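Local coordinates for protein endoglucanase (Clostridium thermocellum, PDB 2E4T) that hydrolyses beta-1,4-glucan chains such as cellulose and probably xyloglucan, acting here through the TIM-barrel family 44 module of a larger multimodular enzyme, at residues A[60-66]-A[192-196]; A[135-141]-A[154-160]; A[283-287]-A[359-363]. One frame throughout, in Å; residues are numbered along the deposited sequence.

Contact 1: residues A[60-66]-A[192-196]; sequences AGSDWLH and HTHPR
Where a helix ends, its last carbonyls need donors, and here a tight loop supplies one. Residues 60-66 curl through a short 3-10 turn around Ser62 and Asp63; residues 192-196 leave helix 190-193 at His194. In register, Gly61 faces His194 (CA-CA 4.8 Å) and Ser62 faces Thr193 (5.0 Å). Ser62 N donates to Thr193 O at 2.8 Å. Gly61, at phi/psi 57/-144, lies with CA 3.2 Å from Thr193 O, where a beta carbon would clash. Ser62 (chi1 p) sets OG 3.9 Å from Thr193 CG2. His66 (chi1 m, chi2 -78°), itself at positive phi, reaches across: CE1 is 3.6 Å from Pro195 CG and ND1 3.6 Å from Arg196 CG. Arg196 (m, m, t) places NE over one face of that imidazole. One water joins His66 ND1 and Arg196 N, 2.8 Å from each. His194 (chi1 m) directs NE2 to Asn46 O. The contact joins the beta-alpha connections after the second and fourth strands of the TIM barrel, one of them at the end of helix 190-193.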
loop_
_atom_site.group_PDB
_atom_site.type_symbol
_atom_site.label_atom_id
_atom_site.label_comp_id
_atom_site.label_asym_id
_atom_site.label_seq_id
_atom_site.Cartn_x
_atom_site.Cartn_y
_atom_site.Cartn_z
ATOM N N ALA A 60 -12.068 3.403 18.803
ATOM C CA ALA A 60 -10.696 2.888 18.884
ATOM C C ALA A 60 -10.637 1.361 18.870
ATOM O O ALA A 60 -9.540 0.784 18.599
ATOM C CB ALA A 60 -10.056 3.354 20.167
ATOM N N GLY A 61 -11.726 0.701 19.214
ATOM C CA GLY A 61 -11.664 -0.761 19.382
ATOM C C GLY A 61 -10.613 -1.126 20.413
ATOM O O GLY A 61 -10.364 -0.408 21.405
ATOM N N SER A 62 -9.952 -2.239 20.151
ATOM C CA SER A 62 -8.911 -2.736 21.016
ATOM C C SER A 62 -7.698 -1.827 21.148
ATOM O O SER A 62 -6.855 -2.013 22.045
ATOM C CB SER A 62 -8.491 -4.109 20.548
ATOM O OG SER A 62 -7.928 -4.041 19.205
ATOM N N ASP A 63 -7.538 -0.840 20.249
ATOM C CA ASP A 63 -6.400 0.080 20.371
ATOM C C ASP A 63 -6.572 1.003 21.605
ATOM O O ASP A 63 -5.556 1.504 22.101
ATOM C CB ASP A 63 -6.179 0.863 19.115
ATOM C CG ASP A 63 -5.614 0.014 17.966
ATOM O OD1 ASP A 63 -4.812 -0.893 18.247
ATOM O OD2 ASP A 63 -5.856 0.346 16.821
ATOM N N TRP A 64 -7.799 1.303 22.044
ATOM C CA TRP A 64 -7.950 2.085 23.279
ATOM C C TRP A 64 -9.364 1.904 23.874
ATOM O O TRP A 64 -10.243 2.745 23.697
ATOM C CB TRP A 64 -7.632 3.565 23.116
ATOM C CG TRP A 64 -7.496 4.202 24.509
ATOM C CD1 TRP A 64 -8.492 4.807 25.240
ATOM C CD2 TRP A 64 -6.331 4.283 25.313
ATOM N NE1 TRP A 64 -8.001 5.282 26.432
ATOM C CE2 TRP A 64 -6.683 4.975 26.500
ATOM C CE3 TRP A 64 -5.032 3.857 25.149
ATOM C CZ2 TRP A 64 -5.762 5.258 27.529
ATOM C CZ3 TRP A 64 -4.120 4.119 26.207
ATOM C CH2 TRP A 64 -4.498 4.806 27.342
ATOM N N LEU A 65 -9.561 0.803 24.563
ATOM C CA LEU A 65 -10.704 0.606 25.508
ATOM C C LEU A 65 -12.062 0.770 24.811
ATOM O O LEU A 65 -13.069 1.115 25.456
ATOM C CB LEU A 65 -10.560 1.572 26.695
ATOM C CG LEU A 65 -9.240 1.450 27.474
ATOM C CD1 LEU A 65 -9.197 2.465 28.589
ATOM C CD2 LEU A 65 -8.988 0.049 27.975
ATOM N N HIS A 66 -12.106 0.517 23.508
ATOM C CA HIS A 66 -13.368 0.608 22.778
ATOM C C HIS A 66 -13.986 1.996 22.926
ATOM O O HIS A 66 -15.224 2.159 22.926
ATOM C CB HIS A 66 -14.357 -0.500 23.131
ATOM C CG HIS A 66 -13.678 -1.810 23.171
ATOM N ND1 HIS A 66 -13.362 -2.513 22.015
ATOM C CD2 HIS A 66 -13.210 -2.521 24.239
ATOM C CE1 HIS A 66 -12.682 -3.586 22.404
ATOM N NE2 HIS A 66 -12.590 -3.622 23.733
ATOM N N HIS A 192 -11.505 -9.332 16.660
ATOM C CA HIS A 192 -10.432 -9.062 17.597
ATOM C C HIS A 192 -10.272 -7.548 17.852
ATOM O O HIS A 192 -10.167 -7.109 19.022
ATOM C CB HIS A 192 -9.120 -9.646 17.026
ATOM C CG HIS A 192 -8.004 -9.425 17.926
ATOM N ND1 HIS A 192 -6.979 -8.502 17.774
ATOM C CD2 HIS A 192 -7.739 -10.091 19.060
ATOM C CE1 HIS A 192 -6.124 -8.626 18.793
ATOM N NE2 HIS A 192 -6.576 -9.584 19.588
ATOM N N THR A 193 -10.217 -6.761 16.782
ATOM C CA THR A 193 -10.012 -5.317 16.894
ATOM C C THR A 193 -11.292 -4.593 17.290
ATOM O O THR A 193 -11.255 -3.620 18.042
ATOM C CB THR A 193 -9.488 -4.791 15.549
ATOM O OG1 THR A 193 -8.279 -5.529 15.270
ATOM C CG2 THR A 193 -9.245 -3.308 15.578
ATOM N N HIS A 194 -12.425 -5.034 16.718
ATOM C CA HIS A 194 -13.705 -4.342 16.880
ATOM C C HIS A 194 -14.813 -5.298 17.382
ATOM O O HIS A 194 -15.906 -5.358 16.807
ATOM C CB HIS A 194 -14.127 -3.690 15.575
ATOM C CG HIS A 194 -13.224 -2.582 15.178
ATOM N ND1 HIS A 194 -13.186 -1.384 15.859
ATOM C CD2 HIS A 194 -12.363 -2.486 14.121
ATOM C CE1 HIS A 194 -12.295 -0.614 15.232
ATOM N NE2 HIS A 194 -11.789 -1.242 14.184
ATOM N N PRO A 195 -14.565 -5.997 18.504
ATOM C CA PRO A 195 -15.565 -6.962 18.979
ATOM C C PRO A 195 -16.907 -6.319 19.382
ATOM O O PRO A 195 -17.908 -7.032 19.446
ATOM C CB PRO A 195 -14.861 -7.605 20.200
ATOM C CG PRO A 195 -13.948 -6.499 20.703
ATOM C CD PRO A 195 -13.382 -5.905 19.404
ATOM N N ARG A 196 -16.903 -5.028 19.723
ATOM C CA ARG A 196 -18.150 -4.357 20.107
ATOM C C ARG A 196 -18.994 -3.994 18.886
ATOM O O ARG A 196 -20.186 -3.650 19.060
ATOM C CB ARG A 196 -17.892 -3.097 20.950
ATOM C CG ARG A 196 -16.951 -3.140 22.092
ATOM C CD ARG A 196 -17.433 -3.710 23.438
ATOM N NE ARG A 196 -16.539 -4.180 24.377
ATOM C CZ ARG A 196 -16.102 -5.402 24.501
ATOM N NH1 ARG A 196 -16.300 -6.475 23.716
ATOM N NH2 ARG A 196 -15.260 -5.488 25.488
HETATM O O HOH W 1 -14.917 -3.031 19.689
#

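Contact 2: residues A[135-141]-A[154-160]; sequences KEVKFEK and DYVYMDE. With CA (calcium ion), chain C; GOL (glycerol), chain H.
Residues 135-138 and 155-157 run as parallel strands, axes 4.6 Å and 31° apart. Glu136 pairs with Tyr155, Val137 with Val156, Lys138 with Tyr157. Hydrogen bonds alternate: Glu136 N to Asp154 O and Met158 N to Lys138 O (both 3.0 Å), Val156 N to Glu136 O and Lys138 N to Val156 O (both 2.9 Å). Tyr157 occupies the N-cap position of helix 158-169, whose Asp159 N reaches Phe139 O (3.0 Å). Strand 114-116 completes the sheet, and the helix-free connection brings Asp150 and Asp153 to a calcium ion, joined by Glu54 and Tyr155 O (2.3 Å). Val137 and Val156 share one face, Val137 CG1 meeting Met158 CG at 3.8 Å; Glu136, Lys138, Tyr155 and Tyr157 (tyrosine chi1 m) share the other. Lys138 NZ salt-bridges Glu136 OE2 (2.7 Å); glycerol O3 (probably from crystallisation) accepts from Tyr155 OH (3.0 Å) and donates to Glu136 OE1 (2.6 Å). The all-t Lys141 donates N to Asp159 OD1 (2.9 Å), lays CG 3.8 Å over the Tyr157 ring centroid and salt-bridges Glu160 OE2 through NZ (2.7 Å).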
loop_
_atom_site.group_PDB
_atom_site.type_symbol
_atom_site.label_atom_id
_atom_site.label_comp_id
_atom_site.label_asym_id
_atom_site.label_seq_id
_atom_site.Cartn_x
_atom_site.Cartn_y
_atom_site.Cartn_z
ATOM N N LYS A 135 -24.819 3.185 15.197
ATOM C CA LYS A 135 -25.771 3.264 14.091
ATOM C C LYS A 135 -25.490 2.118 13.120
ATOM O O LYS A 135 -24.309 1.791 12.857
ATOM C CB LYS A 135 -25.628 4.588 13.342
ATOM C CG LYS A 135 -25.864 5.820 14.192
ATOM C CD LYS A 135 -27.238 5.891 14.805
ATOM C CE LYS A 135 -27.441 7.167 15.619
ATOM N NZ LYS A 135 -28.828 7.180 16.225
ATOM N N GLU A 136 -26.543 1.480 12.622
ATOM C CA GLU A 136 -26.405 0.412 11.669
ATOM C C GLU A 136 -26.058 0.962 10.283
ATOM O O GLU A 136 -26.720 1.899 9.822
ATOM C CB GLU A 136 -27.740 -0.381 11.599
ATOM C CG GLU A 136 -27.658 -1.588 10.652
ATOM C CD GLU A 136 -28.972 -2.270 10.432
ATOM O OE1 GLU A 136 -29.761 -2.405 11.401
ATOM O OE2 GLU A 136 -29.241 -2.689 9.259
ATOM N N VAL A 137 -25.050 0.375 9.643
ATOM C CA VAL A 137 -24.719 0.760 8.289
ATOM C C VAL A 137 -25.555 -0.009 7.295
ATOM O O VAL A 137 -25.678 -1.243 7.386
ATOM C CB VAL A 137 -23.223 0.468 8.006
ATOM C CG1 VAL A 137 -22.921 0.717 6.544
ATOM C CG2 VAL A 137 -22.373 1.386 8.918
ATOM N N LYS A 138 -26.145 0.724 6.346
ATOM C CA LYS A 138 -26.761 0.120 5.168
ATOM C C LYS A 138 -26.003 0.626 3.962
ATOM O O LYS A 138 -25.642 1.827 3.893
ATOM C CB LYS A 138 -28.256 0.455 5.081
ATOM C CG LYS A 138 -29.055 -0.299 6.127
ATOM C CD LYS A 138 -30.531 -0.099 5.939
ATOM C CE LYS A 138 -31.391 -1.158 6.652
ATOM N NZ LYS A 138 -31.159 -1.074 8.167
ATOM N N PHE A 139 -25.782 -0.241 2.975
ATOM C CA PHE A 139 -25.005 0.199 1.837
ATOM C C PHE A 139 -25.801 1.084 0.877
ATOM O O PHE A 139 -25.232 2.017 0.304
ATOM C CB PHE A 139 -24.394 -1.004 1.124
ATOM C CG PHE A 139 -23.499 -1.812 2.049
ATOM C CD1 PHE A 139 -22.647 -1.210 2.969
ATOM C CD2 PHE A 139 -23.481 -3.199 1.939
ATOM C CE1 PHE A 139 -21.790 -1.988 3.780
ATOM C CE2 PHE A 139 -22.641 -3.950 2.742
ATOM C CZ PHE A 139 -21.832 -3.342 3.656
ATOM N N GLU A 140 -27.094 0.753 0.708
ATOM C CA GLU A 140 -27.978 1.507 -0.193
ATOM C C GLU A 140 -29.090 2.157 0.608
ATOM O O GLU A 140 -29.876 1.475 1.274
ATOM C CB GLU A 140 -28.617 0.656 -1.254
ATOM C CG GLU A 140 -27.591 0.265 -2.234
ATOM C CD GLU A 140 -28.113 -0.423 -3.503
ATOM O OE1 GLU A 140 -29.253 -0.099 -3.937
ATOM O OE2 GLU A 140 -27.362 -1.201 -4.162
ATOM N N LYS A 141 -29.218 3.477 0.487
ATOM C CA LYS A 141 -30.314 4.180 1.176
ATOM C C LYS A 141 -31.693 3.778 0.657
ATOM O O LYS A 141 -32.641 3.656 1.448
ATOM C CB LYS A 141 -30.100 5.675 1.055
ATOM C CG LYS A 141 -31.079 6.501 1.893
ATOM C CD LYS A 141 -30.798 7.953 1.824
ATOM C CE LYS A 141 -31.653 8.772 2.796
ATOM N NZ LYS A 141 -31.492 10.220 2.624
ATOM N N ASP A 154 -31.581 5.778 12.857
ATOM C CA ASP A 154 -30.806 4.625 13.330
ATOM C C ASP A 154 -29.746 4.113 12.344
ATOM O O ASP A 154 -29.043 3.144 12.657
ATOM C CB ASP A 154 -31.747 3.447 13.676
ATOM C CG ASP A 154 -32.685 3.755 14.822
ATOM O OD1 ASP A 154 -32.372 4.688 15.594
ATOM O OD2 ASP A 154 -33.686 3.010 14.955
ATOM N N TYR A 155 -29.595 4.793 11.188
ATOM C CA TYR A 155 -28.866 4.230 10.066
ATOM C C TYR A 155 -27.888 5.222 9.496
ATOM O O TYR A 155 -28.111 6.407 9.523
ATOM C CB TYR A 155 -29.828 3.833 8.915
ATOM C CG TYR A 155 -30.826 2.823 9.410
ATOM C CD1 TYR A 155 -30.430 1.513 9.627
ATOM C CD2 TYR A 155 -32.142 3.174 9.716
ATOM C CE1 TYR A 155 -31.265 0.596 10.209
ATOM C CE2 TYR A 155 -33.026 2.229 10.266
ATOM C CZ TYR A 155 -32.570 0.964 10.516
ATOM O OH TYR A 155 -33.474 0.098 11.059
ATOM N N VAL A 156 -26.796 4.665 8.919
ATOM C CA VAL A 156 -25.832 5.464 8.152
ATOM C C VAL A 156 -25.662 4.758 6.803
ATOM O O VAL A 156 -25.507 3.535 6.769
ATOM C CB VAL A 156 -24.504 5.545 8.925
ATOM C CG1 VAL A 156 -23.443 6.201 8.142
ATOM C CG2 VAL A 156 -24.720 6.319 10.274
ATOM N N TYR A 157 -25.718 5.527 5.715
ATOM C CA TYR A 157 -25.793 4.936 4.388
ATOM C C TYR A 157 -24.478 5.187 3.607
ATOM O O TYR A 157 -24.054 6.340 3.443
ATOM C CB TYR A 157 -26.963 5.546 3.596
ATOM C CG TYR A 157 -28.274 5.271 4.293
ATOM C CD1 TYR A 157 -28.853 4.024 4.223
ATOM C CD2 TYR A 157 -28.930 6.260 5.038
ATOM C CE1 TYR A 157 -30.059 3.750 4.855
ATOM C CE2 TYR A 157 -30.130 5.981 5.703
ATOM C CZ TYR A 157 -30.694 4.709 5.576
ATOM O OH TYR A 157 -31.875 4.390 6.212
ATOM N N MET A 158 -23.877 4.104 3.130
ATOM C CA MET A 158 -22.615 4.268 2.395
ATOM C C MET A 158 -22.779 4.954 1.050
ATOM O O MET A 158 -21.921 5.772 0.679
ATOM C CB MET A 158 -21.861 2.937 2.239
ATOM C CG MET A 158 -21.338 2.376 3.551
ATOM S SD MET A 158 -20.179 3.483 4.388
ATOM C CE MET A 158 -21.230 4.231 5.624
ATOM N N ASP A 159 -23.825 4.620 0.297
ATOM C CA ASP A 159 -23.976 5.289 -0.983
ATOM C C ASP A 159 -24.224 6.806 -0.790
ATOM O O ASP A 159 -23.774 7.597 -1.614
ATOM C CB ASP A 159 -24.998 4.596 -1.895
ATOM C CG ASP A 159 -26.411 4.506 -1.358
ATOM O OD1 ASP A 159 -26.725 4.860 -0.210
ATOM O OD2 ASP A 159 -27.249 4.003 -2.209
ATOM N N GLU A 160 -24.927 7.192 0.284
ATOM C CA GLU A 160 -25.161 8.588 0.552
ATOM C C GLU A 160 -23.835 9.314 0.879
ATOM O O GLU A 160 -23.617 10.462 0.467
ATOM C CB GLU A 160 -26.185 8.744 1.670
ATOM C CG GLU A 160 -26.653 10.185 1.826
ATOM C CD GLU A 160 -27.833 10.284 2.790
ATOM O OE1 GLU A 160 -27.716 9.778 3.954
ATOM O OE2 GLU A 160 -28.882 10.861 2.385
HETATM CA CA CA C . -28.394 8.692 9.832
HETATM C C1 GOL H . -34.568 -4.598 13.043
HETATM O O1 GOL H . -35.915 -4.279 13.234
HETATM C C2 GOL H . -34.052 -3.467 12.175
HETATM O O2 GOL H . -34.137 -2.228 12.867
HETATM C C3 GOL H . -32.688 -3.812 11.633
HETATM O O3 GOL H . -32.327 -2.680 10.929
HETATM O O HOH W 2 -33.966 4.646 3.540
HETATM O O HOH W 3 -29.661 8.700 7.818
HETATM O O HOH W 4 -28.038 8.244 12.152
#

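Contact 3: residues A[283-287]-A[359-363]; sequences HWYPE and EYDYG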
loop_
_atom_site.group_PDB
_atom_site.type_symbol
_atom_site.label_atom_id
_atom_site.label_comp_id
_atom_site.label_asym_id
_atom_site.label_seq_id
_atom_site.Cartn_x
_atom_site.Cartn_y
_atom_site.Cartn_z
ATOM N N HIS A 283 -2.502 -6.348 3.203
ATOM C CA HIS A 283 -1.489 -5.758 4.071
ATOM C C HIS A 283 -0.373 -6.784 4.224
ATOM O O HIS A 283 -0.634 -7.982 4.404
ATOM C CB HIS A 283 -2.065 -5.439 5.440
ATOM C CG HIS A 283 -3.193 -4.470 5.372
ATOM N ND1 HIS A 283 -3.621 -3.728 4.305
ATOM C CD2 HIS A 283 -4.033 -4.141 6.408
ATOM C CE1 HIS A 283 -4.670 -2.968 4.711
ATOM N NE2 HIS A 283 -4.939 -3.226 5.984
ATOM N N TRP A 284 0.889 -6.305 4.162
ATOM C CA TRP A 284 2.044 -7.187 4.222
ATOM C C TRP A 284 3.086 -6.547 5.147
ATOM O O TRP A 284 3.870 -5.695 4.736
ATOM C CB TRP A 284 2.654 -7.445 2.817
ATOM C CG TRP A 284 3.839 -8.315 2.796
ATOM C CD1 TRP A 284 5.159 -7.919 2.698
ATOM C CD2 TRP A 284 3.871 -9.774 2.838
ATOM N NE1 TRP A 284 5.990 -9.049 2.651
ATOM C CE2 TRP A 284 5.228 -10.182 2.717
ATOM C CE3 TRP A 284 2.894 -10.759 2.910
ATOM C CZ2 TRP A 284 5.605 -11.543 2.695
ATOM C CZ3 TRP A 284 3.293 -12.116 2.882
ATOM C CH2 TRP A 284 4.647 -12.459 2.775
ATOM N N TYR A 285 3.057 -6.980 6.413
ATOM C CA TYR A 285 4.112 -6.641 7.357
ATOM C C TYR A 285 5.023 -7.833 7.381
ATOM O O TYR A 285 4.613 -8.929 7.777
ATOM C CB TYR A 285 3.548 -6.337 8.742
ATOM C CG TYR A 285 2.747 -5.049 8.751
ATOM C CD1 TYR A 285 3.380 -3.828 8.878
ATOM C CD2 TYR A 285 1.361 -5.063 8.655
ATOM C CE1 TYR A 285 2.645 -2.648 8.907
ATOM C CE2 TYR A 285 0.611 -3.915 8.693
ATOM C CZ TYR A 285 1.256 -2.676 8.846
ATOM O OH TYR A 285 0.583 -1.506 8.990
ATOM N N PRO A 286 6.284 -7.702 6.897
ATOM C CA PRO A 286 7.157 -8.868 6.799
ATOM C C PRO A 286 7.262 -9.595 8.127
ATOM O O PRO A 286 7.462 -8.951 9.175
ATOM C CB PRO A 286 8.508 -8.259 6.378
ATOM C CG PRO A 286 8.108 -7.061 5.682
ATOM C CD PRO A 286 6.914 -6.483 6.359
ATOM N N GLU A 287 7.227 -10.923 8.043
ATOM C CA GLU A 287 7.518 -11.780 9.172
ATOM C C GLU A 287 9.017 -12.151 9.233
ATOM O O GLU A 287 9.465 -12.808 10.195
ATOM C CB GLU A 287 6.642 -13.043 9.132
ATOM C CG GLU A 287 5.176 -12.768 9.381
ATOM C CD GLU A 287 4.761 -12.743 10.848
ATOM O OE1 GLU A 287 5.613 -12.635 11.760
ATOM O OE2 GLU A 287 3.521 -12.881 11.082
ATOM N N GLU A 359 -0.975 -1.587 3.374
ATOM C CA GLU A 359 -0.161 -1.323 4.545
ATOM C C GLU A 359 1.061 -2.228 4.421
ATOM O O GLU A 359 0.933 -3.412 4.041
ATOM C CB GLU A 359 -0.821 -1.638 5.889
ATOM C CG GLU A 359 -2.040 -0.794 6.168
ATOM C CD GLU A 359 -2.704 -1.041 7.508
ATOM O OE1 GLU A 359 -2.046 -1.589 8.439
ATOM O OE2 GLU A 359 -3.895 -0.625 7.650
ATOM N N TYR A 360 2.228 -1.713 4.792
ATOM C CA TYR A 360 3.442 -2.481 4.905
ATOM C C TYR A 360 4.433 -1.591 5.679
ATOM O O TYR A 360 4.280 -0.351 5.750
ATOM C CB TYR A 360 4.041 -2.869 3.531
ATOM C CG TYR A 360 4.498 -1.674 2.702
ATOM C CD1 TYR A 360 5.813 -1.243 2.783
ATOM C CD2 TYR A 360 3.621 -0.972 1.898
ATOM C CE1 TYR A 360 6.271 -0.140 2.104
ATOM C CE2 TYR A 360 4.056 0.153 1.175
ATOM C CZ TYR A 360 5.372 0.564 1.301
ATOM O OH TYR A 360 5.857 1.674 0.657
ATOM N N ASP A 361 5.479 -2.233 6.223
ATOM C CA ASP A 361 6.576 -1.540 6.930
ATOM C C ASP A 361 7.663 -2.567 7.104
ATOM O O ASP A 361 7.446 -3.589 7.757
ATOM C CB ASP A 361 6.075 -1.028 8.269
ATOM C CG ASP A 361 7.170 -0.413 9.149
ATOM O OD1 ASP A 361 8.260 -0.100 8.640
ATOM O OD2 ASP A 361 6.883 -0.195 10.380
ATOM N N TYR A 362 8.854 -2.291 6.510
ATOM C CA TYR A 362 10.000 -3.179 6.639
ATOM C C TYR A 362 10.854 -2.875 7.885
ATOM O O TYR A 362 11.869 -3.562 8.108
ATOM C CB TYR A 362 10.825 -3.182 5.342
ATOM C CG TYR A 362 10.213 -4.105 4.317
ATOM C CD1 TYR A 362 8.954 -3.823 3.741
ATOM C CD2 TYR A 362 10.828 -5.309 3.989
ATOM C CE1 TYR A 362 8.307 -4.736 2.919
ATOM C CE2 TYR A 362 10.217 -6.216 3.147
ATOM C CZ TYR A 362 8.939 -5.952 2.644
ATOM O OH TYR A 362 8.253 -6.826 1.832
ATOM N N GLY A 363 10.406 -1.918 8.685
ATOM C CA GLY A 363 11.124 -1.614 9.912
ATOM C C GLY A 363 12.369 -0.796 9.653
ATOM O O GLY A 363 12.694 -0.372 8.542
HETATM O O HOH W 5 9.061 -9.342 2.205
#
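Glu359 is held by side chain and backbone alike. Its carboxylate takes a hydrogen bond from Tyr285, OH to OE1 at 2.7 Å, and its carbonyl O accepts from Trp284 N at 2.9 Å, the one backbone hydrogen bond between the segments; its OE2 forms a salt bridge with Arg42. His283 lies flat beside the same side chain, with Glu359 CG 3.6 Å from the imidazole centroid in a CH-pi contact, while His283 NE2 bonds to Asn185 OD1. The segments travel almost together, 10° apart. Trp284 O, buried without a hydrogen-bond partner, lies 3.2 Å from Tyr360 CA in a CA-H...O contact. Aromatic packing then takes over. One face of the Tyr285 ring rests on Tyr360 CA, and Pro286 CG sits 3.4 Å above the Tyr362 ring centroid. A water bridges Trp284 NE1 (3.1 Å) and Tyr362 OH (2.7 Å). Beyond them an Asx turn, Asp361 OD1 to Gly363 N at 2.8 Å, shapes the exit. Glu359 lies near the C-terminal end of the seventh barrel strand, the nucleophile's position in TIM-barrel glycosidases of clan GH-A. A carboxylate fixed by tyrosine and arginine, its aliphatic stem against a histidine, is consistent with that role.

How the contacts relate
The chain enters through strand 8-22 of the nine-stranded sheet before beginning the barrel at strand 26-30. After the second barrel strand, residues 60-66 wait for 192-196, so contact 1 closes a long loop across the third and fourth strands. Contact 2 is nested within it: a tighter closure in the excursion after the third strand, formed as the chain enters helix 158-169. Contact 3 follows in series, once both are closed, and joins the ends of the adjacent sixth and seventh strands nearer the chain's centre. None touches another: nearest atoms of contact 1 lie about 9 Å from each of the others, those of contacts 2 and 3 about 17 Å apart.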